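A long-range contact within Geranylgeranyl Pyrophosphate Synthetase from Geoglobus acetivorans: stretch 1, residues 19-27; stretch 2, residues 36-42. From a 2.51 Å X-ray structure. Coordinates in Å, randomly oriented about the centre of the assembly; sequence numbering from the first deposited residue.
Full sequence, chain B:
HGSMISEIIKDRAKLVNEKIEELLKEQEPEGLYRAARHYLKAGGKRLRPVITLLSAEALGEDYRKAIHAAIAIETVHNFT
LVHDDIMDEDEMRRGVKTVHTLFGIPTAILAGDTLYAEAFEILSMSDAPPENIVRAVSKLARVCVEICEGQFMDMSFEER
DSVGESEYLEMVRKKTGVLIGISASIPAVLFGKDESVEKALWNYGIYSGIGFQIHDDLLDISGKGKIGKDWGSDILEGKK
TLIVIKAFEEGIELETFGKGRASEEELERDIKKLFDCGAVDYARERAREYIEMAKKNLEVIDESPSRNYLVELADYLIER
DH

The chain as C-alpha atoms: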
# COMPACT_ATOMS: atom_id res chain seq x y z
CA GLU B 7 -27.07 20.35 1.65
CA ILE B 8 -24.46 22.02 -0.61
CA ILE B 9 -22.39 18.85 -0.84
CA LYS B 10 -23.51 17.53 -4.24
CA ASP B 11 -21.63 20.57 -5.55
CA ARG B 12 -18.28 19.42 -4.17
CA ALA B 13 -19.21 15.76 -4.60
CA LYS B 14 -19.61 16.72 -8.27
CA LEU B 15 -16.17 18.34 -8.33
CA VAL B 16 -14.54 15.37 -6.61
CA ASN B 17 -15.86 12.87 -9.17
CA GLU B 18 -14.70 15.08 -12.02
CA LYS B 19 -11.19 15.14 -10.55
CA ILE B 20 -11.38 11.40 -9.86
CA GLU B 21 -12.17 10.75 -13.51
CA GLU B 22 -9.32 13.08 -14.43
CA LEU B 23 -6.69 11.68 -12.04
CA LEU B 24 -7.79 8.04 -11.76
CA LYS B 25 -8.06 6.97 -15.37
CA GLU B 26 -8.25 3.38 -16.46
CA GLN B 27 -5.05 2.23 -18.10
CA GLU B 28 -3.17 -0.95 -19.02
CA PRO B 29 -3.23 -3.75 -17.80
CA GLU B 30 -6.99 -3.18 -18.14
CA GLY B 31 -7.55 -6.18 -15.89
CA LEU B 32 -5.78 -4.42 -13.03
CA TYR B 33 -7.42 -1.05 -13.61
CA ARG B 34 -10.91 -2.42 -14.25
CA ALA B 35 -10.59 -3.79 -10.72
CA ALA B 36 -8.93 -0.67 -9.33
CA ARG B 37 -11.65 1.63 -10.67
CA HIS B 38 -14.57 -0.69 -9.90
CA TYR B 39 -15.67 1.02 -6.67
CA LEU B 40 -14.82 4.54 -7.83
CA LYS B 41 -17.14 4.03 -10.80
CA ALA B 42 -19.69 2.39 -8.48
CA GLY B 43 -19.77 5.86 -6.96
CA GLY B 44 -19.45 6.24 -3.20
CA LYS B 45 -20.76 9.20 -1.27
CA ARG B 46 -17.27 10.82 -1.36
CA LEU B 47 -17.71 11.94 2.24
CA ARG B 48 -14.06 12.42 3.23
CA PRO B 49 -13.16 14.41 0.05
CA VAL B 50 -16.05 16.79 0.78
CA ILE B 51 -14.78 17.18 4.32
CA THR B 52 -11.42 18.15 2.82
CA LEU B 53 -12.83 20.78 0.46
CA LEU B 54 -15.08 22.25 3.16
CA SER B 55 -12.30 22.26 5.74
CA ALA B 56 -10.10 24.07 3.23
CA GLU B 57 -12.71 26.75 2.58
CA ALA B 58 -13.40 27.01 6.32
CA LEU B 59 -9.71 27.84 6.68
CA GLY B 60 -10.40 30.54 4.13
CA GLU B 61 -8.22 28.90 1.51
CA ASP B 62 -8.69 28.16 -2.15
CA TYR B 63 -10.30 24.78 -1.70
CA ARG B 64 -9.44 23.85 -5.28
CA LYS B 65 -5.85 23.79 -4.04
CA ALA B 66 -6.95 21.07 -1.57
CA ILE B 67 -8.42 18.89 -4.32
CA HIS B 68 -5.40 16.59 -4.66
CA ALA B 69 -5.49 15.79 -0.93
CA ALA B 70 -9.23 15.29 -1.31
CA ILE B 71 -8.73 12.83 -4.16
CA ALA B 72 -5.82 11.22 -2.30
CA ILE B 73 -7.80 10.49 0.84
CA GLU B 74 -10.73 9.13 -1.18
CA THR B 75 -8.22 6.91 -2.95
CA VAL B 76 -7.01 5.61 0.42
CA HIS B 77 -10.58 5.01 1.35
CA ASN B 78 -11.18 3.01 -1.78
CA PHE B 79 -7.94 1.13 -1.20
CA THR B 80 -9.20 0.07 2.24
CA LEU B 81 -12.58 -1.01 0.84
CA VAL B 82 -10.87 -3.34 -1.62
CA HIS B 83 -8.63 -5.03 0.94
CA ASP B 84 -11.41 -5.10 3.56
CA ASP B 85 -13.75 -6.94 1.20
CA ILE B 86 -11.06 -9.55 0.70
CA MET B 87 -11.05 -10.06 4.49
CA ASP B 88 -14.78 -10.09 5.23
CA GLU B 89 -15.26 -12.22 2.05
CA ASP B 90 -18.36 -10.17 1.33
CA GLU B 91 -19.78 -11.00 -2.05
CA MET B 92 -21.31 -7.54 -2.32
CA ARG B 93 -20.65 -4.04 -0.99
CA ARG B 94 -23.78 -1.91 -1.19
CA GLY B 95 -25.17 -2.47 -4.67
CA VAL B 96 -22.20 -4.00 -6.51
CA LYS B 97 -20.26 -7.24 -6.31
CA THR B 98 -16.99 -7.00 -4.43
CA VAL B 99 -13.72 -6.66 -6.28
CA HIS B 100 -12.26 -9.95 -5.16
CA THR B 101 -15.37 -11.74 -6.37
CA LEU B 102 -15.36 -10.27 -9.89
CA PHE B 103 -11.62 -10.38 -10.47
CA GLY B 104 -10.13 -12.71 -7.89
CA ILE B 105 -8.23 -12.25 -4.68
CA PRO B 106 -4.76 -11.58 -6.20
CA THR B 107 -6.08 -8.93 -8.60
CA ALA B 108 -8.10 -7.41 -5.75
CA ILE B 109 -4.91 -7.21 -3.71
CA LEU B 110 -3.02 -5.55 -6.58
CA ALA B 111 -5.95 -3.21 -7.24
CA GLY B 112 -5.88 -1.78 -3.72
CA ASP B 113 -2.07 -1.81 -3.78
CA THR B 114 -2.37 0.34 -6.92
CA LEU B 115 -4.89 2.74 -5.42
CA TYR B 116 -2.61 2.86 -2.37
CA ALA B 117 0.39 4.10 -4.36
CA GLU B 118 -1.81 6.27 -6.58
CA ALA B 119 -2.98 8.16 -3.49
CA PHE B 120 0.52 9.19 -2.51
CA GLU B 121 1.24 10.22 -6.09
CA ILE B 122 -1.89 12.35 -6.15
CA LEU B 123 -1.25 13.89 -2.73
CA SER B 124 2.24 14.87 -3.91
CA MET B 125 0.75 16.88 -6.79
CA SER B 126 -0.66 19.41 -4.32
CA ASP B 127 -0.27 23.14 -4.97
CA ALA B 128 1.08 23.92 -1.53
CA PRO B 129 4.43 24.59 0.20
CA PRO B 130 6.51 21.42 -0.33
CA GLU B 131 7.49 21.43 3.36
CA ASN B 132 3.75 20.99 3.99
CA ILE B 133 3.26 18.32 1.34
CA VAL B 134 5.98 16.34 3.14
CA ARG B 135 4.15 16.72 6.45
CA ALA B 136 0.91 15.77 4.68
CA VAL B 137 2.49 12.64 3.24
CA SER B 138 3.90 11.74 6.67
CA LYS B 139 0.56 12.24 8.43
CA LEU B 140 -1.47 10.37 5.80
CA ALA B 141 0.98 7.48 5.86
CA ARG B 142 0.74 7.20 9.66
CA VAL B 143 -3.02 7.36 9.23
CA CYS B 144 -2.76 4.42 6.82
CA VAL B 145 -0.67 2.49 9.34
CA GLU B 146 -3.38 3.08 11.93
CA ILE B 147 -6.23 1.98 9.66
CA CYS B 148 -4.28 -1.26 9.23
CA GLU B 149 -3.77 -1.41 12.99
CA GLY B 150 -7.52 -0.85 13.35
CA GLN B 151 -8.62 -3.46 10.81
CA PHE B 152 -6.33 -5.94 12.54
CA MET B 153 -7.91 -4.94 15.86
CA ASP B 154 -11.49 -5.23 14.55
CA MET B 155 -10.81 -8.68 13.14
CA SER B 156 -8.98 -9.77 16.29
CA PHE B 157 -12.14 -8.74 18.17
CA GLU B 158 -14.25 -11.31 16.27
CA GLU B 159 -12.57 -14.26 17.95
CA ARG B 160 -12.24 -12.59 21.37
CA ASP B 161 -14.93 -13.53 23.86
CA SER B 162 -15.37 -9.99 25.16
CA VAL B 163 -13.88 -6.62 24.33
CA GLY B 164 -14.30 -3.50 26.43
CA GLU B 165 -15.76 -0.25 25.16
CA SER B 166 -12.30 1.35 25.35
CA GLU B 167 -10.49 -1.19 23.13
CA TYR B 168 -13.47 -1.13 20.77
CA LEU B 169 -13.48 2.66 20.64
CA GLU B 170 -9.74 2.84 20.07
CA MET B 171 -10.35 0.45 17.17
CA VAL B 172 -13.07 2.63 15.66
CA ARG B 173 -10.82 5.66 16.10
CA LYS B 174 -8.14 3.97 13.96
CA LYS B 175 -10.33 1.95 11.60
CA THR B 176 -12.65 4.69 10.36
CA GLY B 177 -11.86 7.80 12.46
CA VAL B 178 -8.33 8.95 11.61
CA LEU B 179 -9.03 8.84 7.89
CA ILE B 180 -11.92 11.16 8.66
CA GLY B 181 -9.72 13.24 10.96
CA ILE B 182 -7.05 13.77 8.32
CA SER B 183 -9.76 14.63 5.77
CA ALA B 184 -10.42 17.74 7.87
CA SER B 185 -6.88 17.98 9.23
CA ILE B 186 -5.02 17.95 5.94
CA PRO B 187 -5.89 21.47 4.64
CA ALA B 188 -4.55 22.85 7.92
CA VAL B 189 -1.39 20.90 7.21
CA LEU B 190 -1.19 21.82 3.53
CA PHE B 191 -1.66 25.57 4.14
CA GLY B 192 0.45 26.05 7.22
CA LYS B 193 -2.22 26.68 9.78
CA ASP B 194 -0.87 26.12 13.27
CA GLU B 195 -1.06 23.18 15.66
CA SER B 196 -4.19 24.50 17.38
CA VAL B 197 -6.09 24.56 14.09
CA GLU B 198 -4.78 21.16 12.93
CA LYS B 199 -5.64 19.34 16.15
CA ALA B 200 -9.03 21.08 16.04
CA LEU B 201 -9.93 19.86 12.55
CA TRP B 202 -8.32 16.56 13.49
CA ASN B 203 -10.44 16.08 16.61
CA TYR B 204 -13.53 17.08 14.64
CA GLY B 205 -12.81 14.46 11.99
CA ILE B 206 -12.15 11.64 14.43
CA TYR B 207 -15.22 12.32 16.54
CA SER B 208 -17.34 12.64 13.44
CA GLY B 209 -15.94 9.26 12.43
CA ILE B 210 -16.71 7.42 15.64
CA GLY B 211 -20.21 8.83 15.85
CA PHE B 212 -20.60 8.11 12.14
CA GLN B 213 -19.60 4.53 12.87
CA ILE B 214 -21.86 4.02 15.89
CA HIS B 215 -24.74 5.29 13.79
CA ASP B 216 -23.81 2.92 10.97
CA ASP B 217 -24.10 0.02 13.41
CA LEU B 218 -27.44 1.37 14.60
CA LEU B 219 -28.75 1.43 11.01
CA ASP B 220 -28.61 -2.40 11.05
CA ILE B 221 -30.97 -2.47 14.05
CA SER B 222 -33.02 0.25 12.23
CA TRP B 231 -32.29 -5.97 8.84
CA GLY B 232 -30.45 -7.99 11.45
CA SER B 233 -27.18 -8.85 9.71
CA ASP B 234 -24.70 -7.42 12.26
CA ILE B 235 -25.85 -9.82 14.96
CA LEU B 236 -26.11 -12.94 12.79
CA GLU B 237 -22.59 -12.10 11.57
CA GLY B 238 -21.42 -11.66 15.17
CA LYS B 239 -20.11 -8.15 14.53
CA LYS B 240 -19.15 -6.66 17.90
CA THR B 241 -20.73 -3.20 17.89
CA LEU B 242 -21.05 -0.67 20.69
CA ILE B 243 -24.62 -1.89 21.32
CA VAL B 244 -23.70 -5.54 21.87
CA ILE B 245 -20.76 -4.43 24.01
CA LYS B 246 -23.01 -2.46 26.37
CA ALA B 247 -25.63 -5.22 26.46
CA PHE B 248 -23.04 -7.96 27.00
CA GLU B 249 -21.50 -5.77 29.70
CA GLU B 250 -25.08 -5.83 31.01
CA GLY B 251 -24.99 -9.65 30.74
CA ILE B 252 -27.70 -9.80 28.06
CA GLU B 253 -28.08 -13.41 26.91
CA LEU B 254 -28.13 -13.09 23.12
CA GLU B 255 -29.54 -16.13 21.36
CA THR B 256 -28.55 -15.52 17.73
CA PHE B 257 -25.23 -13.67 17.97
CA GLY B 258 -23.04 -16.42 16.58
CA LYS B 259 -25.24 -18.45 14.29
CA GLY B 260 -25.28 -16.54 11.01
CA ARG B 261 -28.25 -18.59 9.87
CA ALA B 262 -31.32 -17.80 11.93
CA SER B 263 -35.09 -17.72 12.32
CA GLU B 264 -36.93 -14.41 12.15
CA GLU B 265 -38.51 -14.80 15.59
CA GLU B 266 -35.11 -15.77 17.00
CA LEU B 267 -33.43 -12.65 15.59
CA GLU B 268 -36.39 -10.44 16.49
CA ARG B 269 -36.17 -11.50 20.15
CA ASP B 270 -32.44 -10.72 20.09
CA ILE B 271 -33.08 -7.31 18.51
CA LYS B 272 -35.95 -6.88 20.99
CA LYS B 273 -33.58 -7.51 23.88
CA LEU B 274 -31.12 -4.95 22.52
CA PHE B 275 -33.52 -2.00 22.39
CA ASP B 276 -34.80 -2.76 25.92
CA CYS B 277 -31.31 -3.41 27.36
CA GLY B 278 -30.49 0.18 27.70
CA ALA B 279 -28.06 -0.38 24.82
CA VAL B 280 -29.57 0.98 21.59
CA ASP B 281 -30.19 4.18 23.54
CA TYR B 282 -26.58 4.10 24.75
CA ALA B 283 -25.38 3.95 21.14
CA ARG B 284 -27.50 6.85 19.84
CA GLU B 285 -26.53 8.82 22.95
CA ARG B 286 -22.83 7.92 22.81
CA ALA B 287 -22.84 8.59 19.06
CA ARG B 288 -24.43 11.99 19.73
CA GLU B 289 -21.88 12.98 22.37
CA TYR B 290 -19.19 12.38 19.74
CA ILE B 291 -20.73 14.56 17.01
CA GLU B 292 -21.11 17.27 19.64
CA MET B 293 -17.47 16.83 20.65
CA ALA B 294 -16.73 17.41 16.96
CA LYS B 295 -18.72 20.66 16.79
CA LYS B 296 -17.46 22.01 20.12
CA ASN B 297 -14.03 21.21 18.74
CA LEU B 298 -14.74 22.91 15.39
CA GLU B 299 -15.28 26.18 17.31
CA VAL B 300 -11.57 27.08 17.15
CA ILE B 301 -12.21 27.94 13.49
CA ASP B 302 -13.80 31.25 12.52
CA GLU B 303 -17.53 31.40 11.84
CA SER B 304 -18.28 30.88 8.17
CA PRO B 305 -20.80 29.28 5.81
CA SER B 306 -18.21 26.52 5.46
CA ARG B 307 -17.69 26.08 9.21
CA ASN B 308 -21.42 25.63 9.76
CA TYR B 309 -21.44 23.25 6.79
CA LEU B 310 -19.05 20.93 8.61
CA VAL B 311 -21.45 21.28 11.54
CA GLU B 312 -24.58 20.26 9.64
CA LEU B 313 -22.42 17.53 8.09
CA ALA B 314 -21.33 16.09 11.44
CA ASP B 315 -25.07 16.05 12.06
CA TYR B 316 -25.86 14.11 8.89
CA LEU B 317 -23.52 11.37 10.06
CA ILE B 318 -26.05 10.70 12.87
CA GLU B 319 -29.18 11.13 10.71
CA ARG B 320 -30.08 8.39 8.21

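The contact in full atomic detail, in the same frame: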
# COMPACT_ATOMS: atom_id res chain seq x y z
N LYS B 19 -12.62 15.32 -10.76
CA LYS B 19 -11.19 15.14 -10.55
C LYS B 19 -10.82 13.66 -10.49
O LYS B 19 -9.77 13.26 -11.02
CB LYS B 19 -10.76 15.86 -9.28
CG LYS B 19 -10.03 17.15 -9.56
CD LYS B 19 -8.67 16.88 -10.20
CE LYS B 19 -7.93 18.17 -10.57
NZ LYS B 19 -6.48 17.94 -10.89
N ILE B 20 -11.64 12.84 -9.86
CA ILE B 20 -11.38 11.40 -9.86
C ILE B 20 -11.25 10.89 -11.29
O ILE B 20 -10.28 10.21 -11.64
CB ILE B 20 -12.47 10.64 -9.09
CG1 ILE B 20 -12.21 10.73 -7.58
CG2 ILE B 20 -12.51 9.20 -9.53
CD1 ILE B 20 -13.45 10.56 -6.75
N GLU B 21 -12.24 11.21 -12.14
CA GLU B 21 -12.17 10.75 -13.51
C GLU B 21 -11.06 11.41 -14.30
O GLU B 21 -10.71 10.94 -15.38
CB GLU B 21 -13.51 10.97 -14.21
CG GLU B 21 -14.29 9.68 -14.25
CD GLU B 21 -15.76 9.87 -14.52
OE1 GLU B 21 -16.14 10.89 -15.13
OE2 GLU B 21 -16.55 9.00 -14.07
N GLU B 22 -10.46 12.47 -13.76
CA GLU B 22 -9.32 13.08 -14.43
C GLU B 22 -8.00 12.52 -13.93
O GLU B 22 -7.06 12.34 -14.72
CB GLU B 22 -9.37 14.59 -14.22
CG GLU B 22 -8.16 15.32 -14.71
CD GLU B 22 -8.18 16.77 -14.26
OE1 GLU B 22 -9.30 17.32 -14.12
OE2 GLU B 22 -7.09 17.34 -14.03
N LEU B 23 -7.91 12.21 -12.64
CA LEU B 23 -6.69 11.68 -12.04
C LEU B 23 -6.67 10.16 -11.92
O LEU B 23 -5.59 9.58 -11.78
CB LEU B 23 -6.50 12.28 -10.64
CG LEU B 23 -6.36 13.79 -10.55
CD1 LEU B 23 -6.48 14.25 -9.12
CD2 LEU B 23 -5.01 14.19 -11.11
N LEU B 24 -7.82 9.49 -11.94
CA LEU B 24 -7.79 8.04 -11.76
C LEU B 24 -8.30 7.33 -13.00
O LEU B 24 -9.26 6.56 -12.95
CB LEU B 24 -8.57 7.64 -10.51
CG LEU B 24 -7.86 8.04 -9.22
CD1 LEU B 24 -8.83 8.09 -8.04
CD2 LEU B 24 -6.67 7.12 -8.94
N LYS B 25 -7.63 7.57 -14.12
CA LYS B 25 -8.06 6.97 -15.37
C LYS B 25 -7.86 5.46 -15.33
O LYS B 25 -7.06 4.93 -14.55
CB LYS B 25 -7.28 7.58 -16.53
CG LYS B 25 -8.12 8.41 -17.45
CD LYS B 25 -8.07 9.88 -17.05
CE LYS B 25 -6.76 10.52 -17.49
NZ LYS B 25 -6.75 12.00 -17.34
N GLU B 26 -8.60 4.76 -16.18
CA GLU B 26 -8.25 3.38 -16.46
C GLU B 26 -7.12 3.35 -17.48
O GLU B 26 -6.95 4.28 -18.28
CB GLU B 26 -9.45 2.58 -16.97
CG GLU B 26 -10.52 2.37 -15.92
CD GLU B 26 -11.61 1.42 -16.37
OE1 GLU B 26 -11.27 0.32 -16.88
OE2 GLU B 26 -12.80 1.78 -16.22
N GLN B 27 -6.35 2.27 -17.45
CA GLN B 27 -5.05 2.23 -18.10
C GLN B 27 -4.70 0.75 -18.30
O GLN B 27 -5.49 -0.14 -17.95
CB GLN B 27 -4.06 3.00 -17.22
CG GLN B 27 -2.64 3.14 -17.68
CD GLN B 27 -1.75 3.55 -16.52
OE1 GLN B 27 -2.16 4.40 -15.71
NE2 GLN B 27 -0.57 2.93 -16.40
N ALA B 36 -9.27 -1.80 -10.18
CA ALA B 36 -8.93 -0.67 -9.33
C ALA B 36 -9.92 0.48 -9.44
O ALA B 36 -9.99 1.32 -8.54
CB ALA B 36 -7.53 -0.14 -9.65
N ARG B 37 -10.68 0.56 -10.52
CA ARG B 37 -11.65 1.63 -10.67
C ARG B 37 -13.06 1.15 -10.42
O ARG B 37 -13.99 1.94 -10.55
CB ARG B 37 -11.58 2.26 -12.07
CG ARG B 37 -10.57 3.37 -12.22
CD ARG B 37 -9.23 2.86 -11.85
NE ARG B 37 -8.12 3.69 -12.29
CZ ARG B 37 -7.23 4.25 -11.48
NH1 ARG B 37 -7.32 4.07 -10.17
NH2 ARG B 37 -6.23 4.95 -12.00
N HIS B 38 -13.23 -0.13 -10.06
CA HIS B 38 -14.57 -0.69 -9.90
C HIS B 38 -15.40 0.10 -8.89
O HIS B 38 -16.51 0.55 -9.20
CB HIS B 38 -14.47 -2.15 -9.49
CG HIS B 38 -15.80 -2.83 -9.39
ND1 HIS B 38 -16.70 -2.84 -10.44
CD2 HIS B 38 -16.38 -3.51 -8.38
CE1 HIS B 38 -17.79 -3.50 -10.06
NE2 HIS B 38 -17.62 -3.92 -8.82
N TYR B 39 -14.88 0.30 -7.68
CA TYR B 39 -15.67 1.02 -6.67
C TYR B 39 -15.80 2.50 -7.00
O TYR B 39 -16.86 3.09 -6.77
CB TYR B 39 -15.07 0.85 -5.27
CG TYR B 39 -15.20 -0.54 -4.70
CD1 TYR B 39 -16.14 -1.45 -5.20
CD2 TYR B 39 -14.39 -0.96 -3.65
CE1 TYR B 39 -16.25 -2.71 -4.68
CE2 TYR B 39 -14.49 -2.23 -3.13
CZ TYR B 39 -15.42 -3.09 -3.64
OH TYR B 39 -15.51 -4.36 -3.10
N LEU B 40 -14.73 3.12 -7.51
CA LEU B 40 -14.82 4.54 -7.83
C LEU B 40 -15.94 4.78 -8.83
O LEU B 40 -16.72 5.73 -8.68
CB LEU B 40 -13.49 5.07 -8.37
CG LEU B 40 -12.34 5.08 -7.36
CD1 LEU B 40 -11.00 5.16 -8.06
CD2 LEU B 40 -12.50 6.21 -6.34
N LYS B 41 -16.04 3.92 -9.84
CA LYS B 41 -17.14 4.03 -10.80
C LYS B 41 -18.47 3.63 -10.17
O LYS B 41 -19.51 4.20 -10.53
CB LYS B 41 -16.85 3.18 -12.03
CG LYS B 41 -15.51 3.49 -12.68
CD LYS B 41 -15.50 3.20 -14.17
CE LYS B 41 -15.55 1.72 -14.47
NZ LYS B 41 -14.36 0.96 -13.96
N ALA B 42 -18.47 2.69 -9.21
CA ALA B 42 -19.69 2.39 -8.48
C ALA B 42 -20.24 3.62 -7.78
O ALA B 42 -21.45 3.75 -7.60
CB ALA B 42 -19.45 1.27 -7.46

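The contact sets the end of one helix, and the chain leaving it, against a second stretch. Stretch 1 is helical through Leu23, and Leu24, at phi/psi -117/59, is the first residue to leave helical geometry; Lys25 and Glu26 then run on in extended conformation. In stretch 2, His38 to Ala42 are helical. The two meet at two levels: Ile20 lies across from Leu40, with CA atoms 7.9 Å apart, and Glu26 across from Arg37, with CA atoms 6.9 Å apart.

At the apolar level Ile20, Leu24 and Leu40 all point CA-to-CB toward the opposite stretch. Ile20 and Leu24 are one helical turn apart, as the backbone bond from Leu24 N to Ile20 O (2.6 Å) records, so their side chains emerge on the same side and Leu40 can touch both. Leu24 CD1 packs against Leu40 CD1 at 3.6 Å, while Ile20 CG2 stands looser, 4.4 Å from Leu40 CD2. All three side chains adopt chi1 m and chi2 t, and both leucines reach their partners with methyls at the tip of this mt conformation.

Arg37 contributes the largest buried area. Its CB points toward stretch 1, and the m, p, t sequence of chi1 to chi3 bends the chain at chi2 before extending it, which lays the guanidinium along the turn after the helix. There Lys25 O, near the guanidinium plane, accepts two hydrogen bonds, from Arg37 NE at 2.8 Å and from Arg37 NH2 at 2.7 Å. Leu24 O is also near, 3.2 Å from Arg37 NE, but it sits over the guanidinium face, where the angle is too poor for a hydrogen bond. The CA-to-CB bond of Lys25 points away from stretch 2, and Lys25 NZ donates to Glu22 O at 2.7 Å.

At the exposed margin Glu26 and Lys41 form a salt bridge, Lys41 NZ donating to Glu26 OE2 at 2.9 Å. Both CBs point sideways, and the chains must bring their ends inward. Glu26 does so with chi1 m and chi2 t, its CG passing 3.8 Å from Arg37 CG, so the aliphatic stems pack beneath the charges. Lys41 folds rather than extends, with chi3 and chi4 both m, carrying its amine to the carboxylate.

The rule is layered: leucine and isoleucine fill the buried level, a bent arginine holds the chain leaving the helix by a backbone carbonyl, and a salt bridge between two charged ends closes the margin.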